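Local structure of angiotensin-converting enzyme (6S1Y) at residues Ala120-Tyr125 / Tyr154-Trp159; Asn456-Trp460 / Gln600-Ser604; Ser394-His400 / Asn528-Tyr533; Pro137-Glu141 / Arg346-Arg350. The protein probably cleaves peptides as a zinc-dependent metalloprotease of the angiotensin-converting enzyme family in the malaria mosquito Anopheles gambiae. All blocks are in the same frame, centred on the assembly; numbering follows the deposited sequence.

Interactions 1 and 4 touch, their centres 16 Å apart, where helix 135-145 packs on helix 149-163: Leu139 CD1 lies 3.9 Å from Tyr155 CD1. Interaction 2 joins this group through Trp156 and Trp460, whose CZ2 and CH2 approach to 3.8 Å. Interaction 3 lies across the chain's centre from interaction 2, nearest atoms about 28 Å apart, but about 7 Å, by nearest atoms, from interaction 4. The Arg350 side chain of interaction 4 is about 9 Å from the bound gamma-glutamyl-glutamate and about 14 Å from the zinc ion. Helix 349-368, which starts in interaction 4, carries the zinc ligands His357 and His361; helix 381-395, which runs into interaction 3, carries Glu385.

Interaction 1. Residues Ala120-Tyr125 / Tyr154-Trp159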
loop_
_atom_site.group_PDB
_atom_site.type_symbol
_atom_site.label_atom_id
_atom_site.label_comp_id
_atom_site.label_asym_id
_atom_site.label_seq_id
_atom_site.Cartn_x
_atom_site.Cartn_y
_atom_site.Cartn_z
ATOM N N ALA A 120 -17.867 2.257 -10.877
ATOM C CA ALA A 120 -19.018 2.652 -10.080
ATOM C C ALA A 120 -19.211 4.157 -10.111
ATOM O O ALA A 120 -18.244 4.914 -10.035
ATOM C CB ALA A 120 -18.842 2.196 -8.636
ATOM N N LYS A 121 -20.472 4.592 -10.198
ATOM C CA LYS A 121 -20.827 6.008 -10.178
ATOM C C LYS A 121 -22.021 6.201 -9.264
ATOM O O LYS A 121 -22.777 5.268 -9.006
ATOM C CB LYS A 121 -21.155 6.548 -11.592
ATOM C CG LYS A 121 -20.023 6.321 -12.592
ATOM C CD LYS A 121 -19.654 7.589 -13.357
ATOM C CE LYS A 121 -18.281 7.458 -14.036
ATOM N NZ LYS A 121 -18.061 6.057 -14.542
ATOM N N PHE A 122 -22.217 7.438 -8.807
ATOM C CA PHE A 122 -23.162 7.667 -7.719
ATOM C C PHE A 122 -23.923 8.962 -7.907
ATOM O O PHE A 122 -23.400 9.931 -8.466
ATOM C CB PHE A 122 -22.418 7.685 -6.378
ATOM C CG PHE A 122 -21.598 6.459 -6.148
ATOM C CD1 PHE A 122 -22.179 5.316 -5.613
ATOM C CD2 PHE A 122 -20.267 6.423 -6.518
ATOM C CE1 PHE A 122 -21.429 4.167 -5.416
ATOM C CE2 PHE A 122 -19.510 5.278 -6.319
ATOM C CZ PHE A 122 -20.094 4.145 -5.774
ATOM N N CYS A 123 -25.158 8.959 -7.402
ATOM C CA CYS A 123 -25.980 10.162 -7.338
ATOM C C CYS A 123 -25.645 10.993 -6.097
ATOM O O CYS A 123 -25.388 10.464 -5.009
ATOM C CB CYS A 123 -27.462 9.789 -7.326
ATOM S SG CYS A 123 -28.024 8.993 -8.860
ATOM N N ALA A 124 -25.648 12.306 -6.264
ATOM C CA ALA A 124 -25.283 13.177 -5.163
ATOM C C ALA A 124 -26.337 13.109 -4.064
ATOM O O ALA A 124 -27.536 12.903 -4.316
ATOM C CB ALA A 124 -25.114 14.610 -5.647
ATOM N N TYR A 125 -25.861 13.239 -2.822
ATOM C CA TYR A 125 -26.748 13.304 -1.671
ATOM C C TYR A 125 -27.743 14.428 -1.887
ATOM O O TYR A 125 -27.353 15.586 -2.074
ATOM C CB TYR A 125 -25.919 13.532 -0.399
ATOM C CG TYR A 125 -26.682 13.543 0.912
ATOM C CD1 TYR A 125 -27.360 12.426 1.351
ATOM C CD2 TYR A 125 -26.678 14.667 1.727
ATOM C CE1 TYR A 125 -28.036 12.426 2.547
ATOM C CE2 TYR A 125 -27.352 14.674 2.935
ATOM C CZ TYR A 125 -28.030 13.546 3.335
ATOM O OH TYR A 125 -28.723 13.508 4.533
ATOM N N TYR A 154 -24.632 8.213 4.010
ATOM C CA TYR A 154 -25.212 7.924 2.699
ATOM C C TYR A 154 -24.142 7.452 1.720
ATOM O O TYR A 154 -24.284 6.405 1.082
ATOM C CB TYR A 154 -25.937 9.170 2.155
ATOM C CG TYR A 154 -26.243 9.128 0.658
ATOM C CD1 TYR A 154 -27.375 8.492 0.181
ATOM C CD2 TYR A 154 -25.394 9.734 -0.265
ATOM C CE1 TYR A 154 -27.655 8.451 -1.175
ATOM C CE2 TYR A 154 -25.666 9.701 -1.617
ATOM C CZ TYR A 154 -26.808 9.060 -2.068
ATOM O OH TYR A 154 -27.085 9.016 -3.428
ATOM N N TYR A 155 -23.039 8.190 1.607
ATOM C CA TYR A 155 -22.043 7.791 0.622
ATOM C C TYR A 155 -21.353 6.501 1.023
ATOM O O TYR A 155 -20.972 5.702 0.166
ATOM C CB TYR A 155 -21.016 8.895 0.398
ATOM C CG TYR A 155 -21.554 10.073 -0.403
ATOM C CD1 TYR A 155 -21.890 9.950 -1.760
ATOM C CD2 TYR A 155 -21.720 11.317 0.199
ATOM C CE1 TYR A 155 -22.378 11.033 -2.480
ATOM C CE2 TYR A 155 -22.215 12.388 -0.505
ATOM C CZ TYR A 155 -22.535 12.254 -1.841
ATOM O OH TYR A 155 -23.017 13.355 -2.511
ATOM N N TRP A 156 -21.124 6.298 2.320
ATOM C CA TRP A 156 -20.538 5.032 2.765
ATOM C C TRP A 156 -21.418 3.868 2.330
ATOM O O TRP A 156 -20.944 2.913 1.703
ATOM C CB TRP A 156 -20.347 5.053 4.279
ATOM C CG TRP A 156 -19.560 3.910 4.830
ATOM C CD1 TRP A 156 -18.274 3.946 5.285
ATOM C CD2 TRP A 156 -20.007 2.563 5.008
ATOM N NE1 TRP A 156 -17.889 2.692 5.743
ATOM C CE2 TRP A 156 -18.935 1.832 5.580
ATOM C CE3 TRP A 156 -21.212 1.894 4.741
ATOM C CZ2 TRP A 156 -19.024 0.468 5.863
ATOM C CZ3 TRP A 156 -21.301 0.526 5.028
ATOM C CH2 TRP A 156 -20.216 -0.164 5.589
ATOM N N VAL A 157 -22.726 3.976 2.597
ATOM C CA VAL A 157 -23.679 2.931 2.219
ATOM C C VAL A 157 -23.730 2.742 0.704
ATOM O O VAL A 157 -23.731 1.608 0.204
ATOM C CB VAL A 157 -25.070 3.253 2.784
ATOM C CG1 VAL A 157 -26.133 2.315 2.178
ATOM C CG2 VAL A 157 -25.040 3.163 4.321
ATOM N N GLN A 158 -23.806 3.843 -0.049
ATOM C CA GLN A 158 -23.766 3.760 -1.506
ATOM C C GLN A 158 -22.527 3.017 -1.983
ATOM O O GLN A 158 -22.614 2.095 -2.804
ATOM C CB GLN A 158 -23.789 5.161 -2.102
ATOM C CG GLN A 158 -25.122 5.864 -1.943
ATOM C CD GLN A 158 -26.158 5.350 -2.907
ATOM O OE1 GLN A 158 -25.872 5.130 -4.099
ATOM N NE2 GLN A 158 -27.371 5.161 -2.416
ATOM N N TRP A 159 -21.356 3.410 -1.481
ATOM C CA TRP A 159 -20.114 2.831 -1.977
ATOM C C TRP A 159 -20.076 1.325 -1.747
ATOM O O TRP A 159 -19.807 0.549 -2.675
ATOM C CB TRP A 159 -18.902 3.495 -1.311
ATOM C CG TRP A 159 -17.630 2.802 -1.717
ATOM C CD1 TRP A 159 -16.896 1.917 -0.980
ATOM C CD2 TRP A 159 -16.970 2.901 -2.990
ATOM N NE1 TRP A 159 -15.821 1.458 -1.709
ATOM C CE2 TRP A 159 -15.839 2.059 -2.940
ATOM C CE3 TRP A 159 -17.221 3.634 -4.161
ATOM C CZ2 TRP A 159 -14.965 1.927 -4.013
ATOM C CZ3 TRP A 159 -16.361 3.500 -5.221
ATOM C CH2 TRP A 159 -15.249 2.643 -5.147
HETATM O O HOH W 1 -26.319 6.444 -6.416
#
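Tyr154 reaches from helix 149-163 to the loop 120-125, and its side chain can be followed outward. CB lies 3.6 Å from Tyr125 CD1, and CG touches the same carbon. With CG anti to the backbone N (chi1 164°), the ring is carried toward the loop, its plane at 48° to that of Tyr125. CD2 lies 3.7 Å from Tyr125 CD1, CE2 passes the Cys123 carbonyl, and OH ends the run by donating to Cys123 O at 2.7 Å, from well above the carbonyl plane. Tyr155, one residue on, works the other way round: its OH accepts from Tyr125 N at 2.9 Å, almost straight (177°). Phe122 fills the other end. Its CZ sits 3.3 Å from Trp159 CE3, the two rings meeting rim to rim, while CE1 lies against Gln158 O. One water accepts from Cys123 N and donates to Gln158 OE1. Cys123 is tied to Cys131 by a disulfide, and backbone hydrogen bonds between Phe122 and Leu133 and between Ala124 and Lys130 pair the loop with its own returning part. Two tyrosine hydroxyls and a water thus satisfy backbone polar groups of the loop, while the rings of Phe122, Tyr125 and Trp159 supply apolar contact.

Interaction 2. Residues Asn456-Trp460 / Gln600-Ser604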
loop_
_atom_site.group_PDB
_atom_site.type_symbol
_atom_site.label_atom_id
_atom_site.label_comp_id
_atom_site.label_asym_id
_atom_site.label_seq_id
_atom_site.Cartn_x
_atom_site.Cartn_y
_atom_site.Cartn_z
ATOM N N ASN A 456 -19.007 -11.977 5.800
ATOM C CA ASN A 456 -19.067 -10.562 6.111
ATOM C C ASN A 456 -18.874 -10.297 7.596
ATOM O O ASN A 456 -18.147 -9.366 7.967
ATOM C CB ASN A 456 -20.378 -9.946 5.631
ATOM C CG ASN A 456 -20.211 -8.455 5.272
ATOM O OD1 ASN A 456 -19.138 -8.028 4.810
ATOM N ND2 ASN A 456 -21.258 -7.662 5.508
ATOM N N CYS A 457 -19.488 -11.097 8.471
ATOM C CA CYS A 457 -19.352 -10.781 9.889
ATOM C C CYS A 457 -17.977 -11.162 10.440
ATOM O O CYS A 457 -17.505 -10.507 11.369
ATOM C CB CYS A 457 -20.510 -11.407 10.676
ATOM S SG CYS A 457 -22.130 -10.454 10.355
ATOM N N LYS A 458 -17.285 -12.148 9.872
ATOM C CA LYS A 458 -15.906 -12.370 10.301
ATOM C C LYS A 458 -14.984 -11.253 9.815
ATOM O O LYS A 458 -13.997 -10.924 10.482
ATOM C CB LYS A 458 -15.400 -13.741 9.832
ATOM C CG LYS A 458 -15.852 -14.909 10.753
ATOM C CD LYS A 458 -15.203 -14.815 12.129
ATOM C CE LYS A 458 -15.452 -16.055 13.006
ATOM N NZ LYS A 458 -14.323 -16.271 13.977
ATOM N N PHE A 459 -15.303 -10.622 8.685
ATOM C CA PHE A 459 -14.560 -9.437 8.263
ATOM C C PHE A 459 -14.726 -8.301 9.267
ATOM O O PHE A 459 -13.748 -7.817 9.855
ATOM C CB PHE A 459 -15.035 -9.003 6.888
ATOM C CG PHE A 459 -14.404 -7.724 6.401
ATOM C CD1 PHE A 459 -13.077 -7.702 5.980
ATOM C CD2 PHE A 459 -15.155 -6.571 6.300
ATOM C CE1 PHE A 459 -12.497 -6.533 5.502
ATOM C CE2 PHE A 459 -14.599 -5.412 5.826
ATOM C CZ PHE A 459 -13.251 -5.388 5.429
ATOM N N TRP A 460 -15.970 -7.874 9.497
ATOM C CA TRP A 460 -16.187 -6.740 10.385
ATOM C C TRP A 460 -15.820 -7.072 11.828
ATOM O O TRP A 460 -15.453 -6.177 12.594
ATOM C CB TRP A 460 -17.639 -6.271 10.292
ATOM C CG TRP A 460 -17.946 -5.605 8.983
ATOM C CD1 TRP A 460 -18.855 -6.002 8.031
ATOM C CD2 TRP A 460 -17.332 -4.414 8.476
ATOM N NE1 TRP A 460 -18.836 -5.116 6.949
ATOM C CE2 TRP A 460 -17.902 -4.146 7.201
ATOM C CE3 TRP A 460 -16.346 -3.551 8.966
ATOM C CZ2 TRP A 460 -17.530 -3.049 6.441
ATOM C CZ3 TRP A 460 -15.972 -2.465 8.189
ATOM C CH2 TRP A 460 -16.569 -2.227 6.945
ATOM N N GLN A 600 -21.373 -4.401 17.431
ATOM C CA GLN A 600 -22.636 -5.087 17.198
ATOM C C GLN A 600 -23.214 -4.747 15.829
ATOM O O GLN A 600 -24.404 -4.956 15.592
ATOM C CB GLN A 600 -23.642 -4.721 18.291
ATOM C CG GLN A 600 -23.209 -5.150 19.694
ATOM C CD GLN A 600 -24.105 -4.580 20.787
ATOM O OE1 GLN A 600 -24.655 -3.480 20.659
ATOM N NE2 GLN A 600 -24.234 -5.314 21.870
ATOM N N LYS A 601 -22.396 -4.236 14.919
ATOM C CA LYS A 601 -22.897 -3.716 13.664
ATOM C C LYS A 601 -22.921 -4.733 12.526
ATOM O O LYS A 601 -23.118 -4.334 11.372
ATOM C CB LYS A 601 -22.070 -2.505 13.255
ATOM C CG LYS A 601 -22.408 -1.241 14.030
ATOM C CD LYS A 601 -23.804 -0.760 13.679
ATOM C CE LYS A 601 -24.095 0.622 14.230
ATOM N NZ LYS A 601 -23.798 0.659 15.686
ATOM N N CYS A 602 -22.722 -6.018 12.801
ATOM C CA CYS A 602 -22.862 -7.059 11.782
ATOM C C CYS A 602 -23.579 -8.256 12.389
ATOM O O CYS A 602 -23.109 -8.817 13.382
ATOM C CB CYS A 602 -21.505 -7.492 11.207
ATOM S SG CYS A 602 -21.635 -8.523 9.674
ATOM N N VAL A 603 -24.674 -8.666 11.747
ATOM C CA VAL A 603 -25.661 -9.601 12.291
ATOM C C VAL A 603 -25.684 -10.867 11.444
ATOM O O VAL A 603 -25.775 -10.791 10.213
ATOM C CB VAL A 603 -27.062 -8.958 12.307
ATOM C CG1 VAL A 603 -28.128 -9.967 12.713
ATOM C CG2 VAL A 603 -27.077 -7.761 13.227
ATOM N N SER A 604 -25.612 -12.020 12.101
ATOM C CA SER A 604 -25.764 -13.329 11.442
ATOM C C SER A 604 -27.041 -14.018 11.936
ATOM O O SER A 604 -27.569 -14.932 11.284
ATOM C CB SER A 604 -24.555 -14.230 11.709
ATOM O OG SER A 604 -23.437 -13.844 10.920
#
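A disulfide fastens the last modelled residues of the chain to helix 455-467, spanning 145 residues from Cys457 to Cys602. Cys457 SG and Cys602 SG are bonded at 2.1 Å with a chi3 of -90°, close to the relaxed value for a disulfide. The two halves reach the bridge differently: Cys457 SG lies beside its own backbone N, whereas Cys602 extends its sulfur anti to the backbone N (chi1 -167°), across to the helix. Around the bond the packing is modest. Trp460, about one turn after Cys457, offers its indole edge to the bridge sulfur Cys602 SG, which lies 4.1 Å from Trp460 CD1 and near the ring plane, a sulfur-aromatic contact. At the other sulfur, Ser604 OG comes within 3.7 Å of Cys457 SG, and Val603 N lies 3.4 Å from that same atom. No hydrogen bond joins the two segments. Polar ties run instead to the chain around residues 475-481: Trp460 NE1 and Asn456 OD1 both bond Asp481, Asn456 ND2 gives to Thr476 O, and Glu477 accepts from the backbone N of Asn456 and Cys457. The short, weakly bonded strand 602-603 runs parallel to 475-476, with backbone hydrogen bonds between Arg475 and both Lys601 and Val603. With no hydrogen bond between the segments, the covalent S-S bond is the main link holding the chain's last modelled residues to the helix.

Interaction 3. Residues Ser394-His400 / Asn528-Tyr533; sequences SVSTPKH and NNCDIY
His400 ND1 donates to Asp531 OD2 at 2.7 Å, a histidine-carboxylate bond. The oxygen lies in the imidazole plane, yet ring and carboxylate are turned 79° apart, and ND1 meets the syn side of OD2 27° out of the carboxylate plane. OD2 also pairs with Lys403, while OD1 accepts from Tyr533 N at 3.0 Å, closing an Asx turn, so both oxygens are occupied. Lys399 passes Asp531 CB with its CD, bends at chi3, and gives NZ to Asn529 O at 2.8 Å; the same ammonium forms a salt bridge with Glu517, which also accepts from Asp531 N. In helix 381-395, Ser394 OG accepts from Ile532 N at 3.1 Å. Thr397 sets up the next helix: its OG1 N-caps it by accepting from His400 N and donates to Ser394 O, thereby linking the new helix to Ser394.

Packing surrounds these bonds. Thr397 CG2 rests 3.4 Å from Cys530 O and close to Asn528 O. The CE1 edge of His400 points at a face of Tyr533, 3.5 Å from CG, giving an edge-to-face pair with planes at 89°. Phe296 of helix 286-299 meets both rings, and Cys530 is held to Cys512 of helix 495-514 by a disulfide. With His400 and Lys403 converging on it, the buried Asp531 carboxylate is probably stabilised as the anion, and it in turn would favour a proton on His400 ND1.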
loop_
_atom_site.group_PDB
_atom_site.type_symbol
_atom_site.label_atom_id
_atom_site.label_comp_id
_atom_site.label_asym_id
_atom_site.label_seq_id
_atom_site.Cartn_x
_atom_site.Cartn_y
_atom_site.Cartn_z
ATOM N N SER A 394 10.764 12.074 5.232
ATOM C CA SER A 394 11.554 13.304 5.250
ATOM C C SER A 394 10.715 14.491 4.789
ATOM O O SER A 394 10.757 15.565 5.406
ATOM C CB SER A 394 12.802 13.173 4.361
ATOM O OG SER A 394 13.811 12.362 4.951
ATOM N N VAL A 395 9.943 14.307 3.710
ATOM C CA VAL A 395 9.155 15.394 3.149
ATOM C C VAL A 395 8.155 15.923 4.156
ATOM O O VAL A 395 7.752 17.089 4.092
ATOM C CB VAL A 395 8.419 14.930 1.875
ATOM C CG1 VAL A 395 7.416 15.979 1.479
ATOM C CG2 VAL A 395 9.380 14.688 0.743
ATOM N N SER A 396 7.714 15.072 5.091
ATOM C CA SER A 396 6.662 15.479 6.002
ATOM C C SER A 396 7.171 16.387 7.112
ATOM O O SER A 396 6.365 17.090 7.725
ATOM C CB SER A 396 5.986 14.245 6.591
ATOM O OG SER A 396 6.839 13.571 7.506
ATOM N N THR A 397 8.474 16.418 7.357
ATOM C CA THR A 397 9.004 17.205 8.457
ATOM C C THR A 397 8.768 18.694 8.230
ATOM O O THR A 397 8.783 19.174 7.089
ATOM C CB THR A 397 10.500 16.978 8.627
ATOM O OG1 THR A 397 11.170 17.403 7.436
ATOM C CG2 THR A 397 10.793 15.521 8.906
ATOM N N PRO A 398 8.537 19.452 9.306
ATOM C CA PRO A 398 8.543 20.914 9.175
ATOM C C PRO A 398 9.811 21.446 8.529
ATOM O O PRO A 398 9.744 22.355 7.700
ATOM C CB PRO A 398 8.388 21.387 10.625
ATOM C CG PRO A 398 7.692 20.284 11.308
ATOM C CD PRO A 398 8.231 19.017 10.681
ATOM N N LYS A 399 10.969 20.880 8.868
ATOM C CA LYS A 399 12.229 21.298 8.257
ATOM C C LYS A 399 12.130 21.331 6.731
ATOM O O LYS A 399 12.360 22.367 6.104
ATOM C CB LYS A 399 13.337 20.346 8.714
ATOM C CG LYS A 399 14.676 20.558 8.071
ATOM C CD LYS A 399 15.655 19.468 8.517
ATOM C CE LYS A 399 16.004 19.599 9.997
ATOM N NZ LYS A 399 16.725 18.391 10.501
ATOM N N HIS A 400 11.768 20.200 6.116
ATOM C CA HIS A 400 11.745 20.125 4.659
ATOM C C HIS A 400 10.679 21.035 4.064
ATOM O O HIS A 400 10.930 21.741 3.073
ATOM C CB HIS A 400 11.513 18.682 4.217
ATOM C CG HIS A 400 11.658 18.474 2.743
ATOM N ND1 HIS A 400 12.867 18.169 2.152
ATOM C CD2 HIS A 400 10.755 18.552 1.736
ATOM C CE1 HIS A 400 12.700 18.059 0.844
ATOM N NE2 HIS A 400 11.429 18.291 0.566
ATOM N N ASN A 528 12.046 12.199 14.166
ATOM C CA ASN A 528 10.871 12.974 13.803
ATOM C C ASN A 528 11.189 14.272 13.081
ATOM O O ASN A 528 10.288 14.843 12.453
ATOM C CB ASN A 528 10.051 13.298 15.061
ATOM C CG ASN A 528 9.680 12.062 15.825
ATOM O OD1 ASN A 528 10.479 11.532 16.600
ATOM N ND2 ASN A 528 8.479 11.558 15.582
ATOM N N ASN A 529 12.431 14.758 13.148
ATOM C CA ASN A 529 12.799 16.001 12.473
ATOM C C ASN A 529 13.917 15.813 11.450
ATOM O O ASN A 529 14.500 16.805 11.000
ATOM C CB ASN A 529 13.190 17.079 13.499
ATOM C CG ASN A 529 14.425 16.716 14.321
ATOM O OD1 ASN A 529 15.130 15.747 14.022
ATOM N ND2 ASN A 529 14.690 17.499 15.367
ATOM N N CYS A 530 14.217 14.574 11.057
ATOM C CA CYS A 530 15.283 14.302 10.098
ATOM C C CYS A 530 14.822 14.528 8.666
ATOM O O CYS A 530 13.758 14.050 8.270
ATOM C CB CYS A 530 15.765 12.858 10.228
ATOM S SG CYS A 530 16.225 12.136 8.578
ATOM N N ASP A 531 15.646 15.224 7.879
ATOM C CA ASP A 531 15.431 15.399 6.444
ATOM C C ASP A 531 16.673 14.908 5.701
ATOM O O ASP A 531 17.762 15.467 5.873
ATOM C CB ASP A 531 15.147 16.865 6.113
ATOM C CG ASP A 531 14.786 17.077 4.658
ATOM O OD1 ASP A 531 14.584 16.069 3.962
ATOM O OD2 ASP A 531 14.688 18.242 4.197
ATOM N N ILE A 532 16.516 13.870 4.870
ATOM C CA ILE A 532 17.655 13.342 4.130
ATOM C C ILE A 532 17.771 13.976 2.748
ATOM O O ILE A 532 18.524 13.490 1.894
ATOM C CB ILE A 532 17.591 11.812 3.988
ATOM C CG1 ILE A 532 16.456 11.396 3.043
ATOM C CG2 ILE A 532 17.446 11.160 5.335
ATOM C CD1 ILE A 532 16.482 9.910 2.733
ATOM N N TYR A 533 17.010 15.036 2.502
ATOM C CA TYR A 533 17.144 15.794 1.262
ATOM C C TYR A 533 18.587 16.261 1.057
ATOM O O TYR A 533 19.174 16.903 1.934
ATOM C CB TYR A 533 16.187 16.996 1.312
ATOM C CG TYR A 533 16.108 17.843 0.057
ATOM C CD1 TYR A 533 15.725 17.294 -1.161
ATOM C CD2 TYR A 533 16.386 19.210 0.098
ATOM C CE1 TYR A 533 15.642 18.090 -2.325
ATOM C CE2 TYR A 533 16.303 20.012 -1.046
ATOM C CZ TYR A 533 15.929 19.449 -2.251
ATOM O OH TYR A 533 15.847 20.258 -3.369
#

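Interaction 4. Residues Pro137-Glu141 / Arg346-Arg350; sequences PELTE and RVNMR
Charge comes first: Glu141 and Arg346 form a side-on salt bridge, with one guanidinium nitrogen on each carboxylate oxygen. Arg346 NE meets Glu141 OE1 at 2.8 Å and 166°, while NH2 meets the syn lone pair of OE2 at 2.9 Å. The two flat groups are nearly coplanar, 26° apart. Glu141 is extended beyond CG, whereas Arg346 folds at chi2 and chi3, which turns its NE and NH2 edge to the acid.

Carbon packs against both guanidinium groups. Pro137, which follows a cis peptide bond, covers one face of that of Arg346: CB stands 3.6 Å from Arg346 NE, and CG sits over the centre of the group. Further along, Thr140 CG2 touches Arg350 NH1 at 3.5 Å, while Thr140 OG1 is bonded to Leu135 O of its own helix.

Capping is the third kind. Asn348 occupies the N-cap of helix 349-368, its OD1 accepting from Glu351 N, and Asn348 ND2 stays 4.5 Å from Glu141 OE1. The contact thus joins helix 135-145 to the lead-in and first turn of the helix that bears the HExxH zinc-binding motif, with His357 and His361 farther along it, as in other zinc peptidases of this family.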
loop_
_atom_site.group_PDB
_atom_site.type_symbol
_atom_site.label_atom_id
_atom_site.label_comp_id
_atom_site.label_asym_id
_atom_site.label_seq_id
_atom_site.Cartn_x
_atom_site.Cartn_y
_atom_site.Cartn_z
ATOM N N PRO A 137 -12.493 11.894 -8.221
ATOM C CA PRO A 137 -12.175 12.487 -6.925
ATOM C C PRO A 137 -13.328 12.769 -5.964
ATOM O O PRO A 137 -13.058 13.087 -4.801
ATOM C CB PRO A 137 -11.536 13.819 -7.338
ATOM C CG PRO A 137 -12.396 14.240 -8.563
ATOM C CD PRO A 137 -12.822 12.925 -9.230
ATOM N N GLU A 138 -14.583 12.666 -6.406
ATOM C CA GLU A 138 -15.663 13.248 -5.611
ATOM C C GLU A 138 -15.796 12.582 -4.234
ATOM O O GLU A 138 -15.819 13.266 -3.207
ATOM C CB GLU A 138 -16.982 13.176 -6.373
ATOM C CG GLU A 138 -17.067 14.149 -7.550
ATOM C CD GLU A 138 -16.332 13.650 -8.778
ATOM O OE1 GLU A 138 -16.026 12.428 -8.838
ATOM O OE2 GLU A 138 -16.060 14.473 -9.682
ATOM N N LEU A 139 -15.908 11.253 -4.182
ATOM C CA LEU A 139 -16.166 10.619 -2.892
ATOM C C LEU A 139 -14.952 10.718 -1.971
ATOM O O LEU A 139 -15.091 10.978 -0.770
ATOM C CB LEU A 139 -16.587 9.157 -3.093
ATOM C CG LEU A 139 -18.099 8.924 -3.046
ATOM C CD1 LEU A 139 -18.828 9.651 -4.160
ATOM C CD2 LEU A 139 -18.399 7.421 -3.089
ATOM N N THR A 140 -13.753 10.527 -2.513
ATOM C CA THR A 140 -12.538 10.720 -1.727
ATOM C C THR A 140 -12.524 12.077 -1.028
ATOM O O THR A 140 -12.103 12.187 0.136
ATOM C CB THR A 140 -11.321 10.563 -2.627
ATOM O OG1 THR A 140 -11.207 9.179 -2.996
ATOM C CG2 THR A 140 -10.040 11.042 -1.924
ATOM N N GLU A 141 -12.996 13.115 -1.701
ATOM C CA GLU A 141 -12.874 14.468 -1.174
ATOM C C GLU A 141 -14.043 14.807 -0.272
ATOM O O GLU A 141 -13.885 15.579 0.677
ATOM C CB GLU A 141 -12.725 15.478 -2.339
ATOM C CG GLU A 141 -11.247 15.528 -2.850
ATOM C CD GLU A 141 -11.007 16.313 -4.157
ATOM O OE1 GLU A 141 -9.906 16.144 -4.732
ATOM O OE2 GLU A 141 -11.891 17.090 -4.603
ATOM N N ARG A 346 -4.581 14.814 -7.662
ATOM C CA ARG A 346 -5.219 16.055 -7.240
ATOM C C ARG A 346 -4.219 16.862 -6.423
ATOM O O ARG A 346 -3.221 16.336 -5.938
ATOM C CB ARG A 346 -6.482 15.770 -6.434
ATOM C CG ARG A 346 -7.500 14.943 -7.230
ATOM C CD ARG A 346 -8.282 15.829 -8.172
ATOM N NE ARG A 346 -9.276 16.592 -7.425
ATOM C CZ ARG A 346 -10.098 17.494 -7.956
ATOM N NH1 ARG A 346 -10.040 17.765 -9.249
ATOM N NH2 ARG A 346 -10.964 18.134 -7.179
ATOM N N VAL A 347 -4.467 18.161 -6.304
ATOM C CA VAL A 347 -3.494 19.078 -5.708
ATOM C C VAL A 347 -3.853 19.189 -4.228
ATOM O O VAL A 347 -4.649 20.046 -3.817
ATOM C CB VAL A 347 -3.482 20.441 -6.405
ATOM C CG1 VAL A 347 -2.529 21.386 -5.688
ATOM C CG2 VAL A 347 -3.050 20.314 -7.871
ATOM N N ASN A 348 -3.263 18.304 -3.419
ATOM C CA ASN A 348 -3.341 18.400 -1.966
ATOM C C ASN A 348 -2.177 17.615 -1.376
ATOM O O ASN A 348 -1.458 16.899 -2.081
ATOM C CB ASN A 348 -4.691 17.899 -1.425
ATOM C CG ASN A 348 -4.964 16.451 -1.787
ATOM O OD1 ASN A 348 -4.248 15.546 -1.358
ATOM N ND2 ASN A 348 -5.996 16.226 -2.578
ATOM N N MET A 349 -2.009 17.749 -0.059
ATOM C CA MET A 349 -0.847 17.158 0.602
ATOM C C MET A 349 -0.901 15.635 0.589
ATOM O O MET A 349 0.108 14.976 0.317
ATOM C CB MET A 349 -0.750 17.668 2.045
ATOM C CG MET A 349 0.486 17.181 2.777
ATOM S SD MET A 349 0.725 17.937 4.414
ATOM C CE MET A 349 -0.584 17.162 5.348
ATOM N N ARG A 350 -2.065 15.057 0.898
ATOM C CA ARG A 350 -2.230 13.605 0.826
ATOM C C ARG A 350 -1.707 13.067 -0.507
ATOM O O ARG A 350 -0.852 12.175 -0.542
ATOM C CB ARG A 350 -3.712 13.271 1.025
ATOM C CG ARG A 350 -4.064 11.797 1.168
ATOM C CD ARG A 350 -5.555 11.645 1.473
ATOM N NE ARG A 350 -6.399 12.067 0.349
ATOM C CZ ARG A 350 -6.996 13.253 0.234
ATOM N NH1 ARG A 350 -7.736 13.509 -0.844
ATOM N NH2 ARG A 350 -6.865 14.195 1.185
#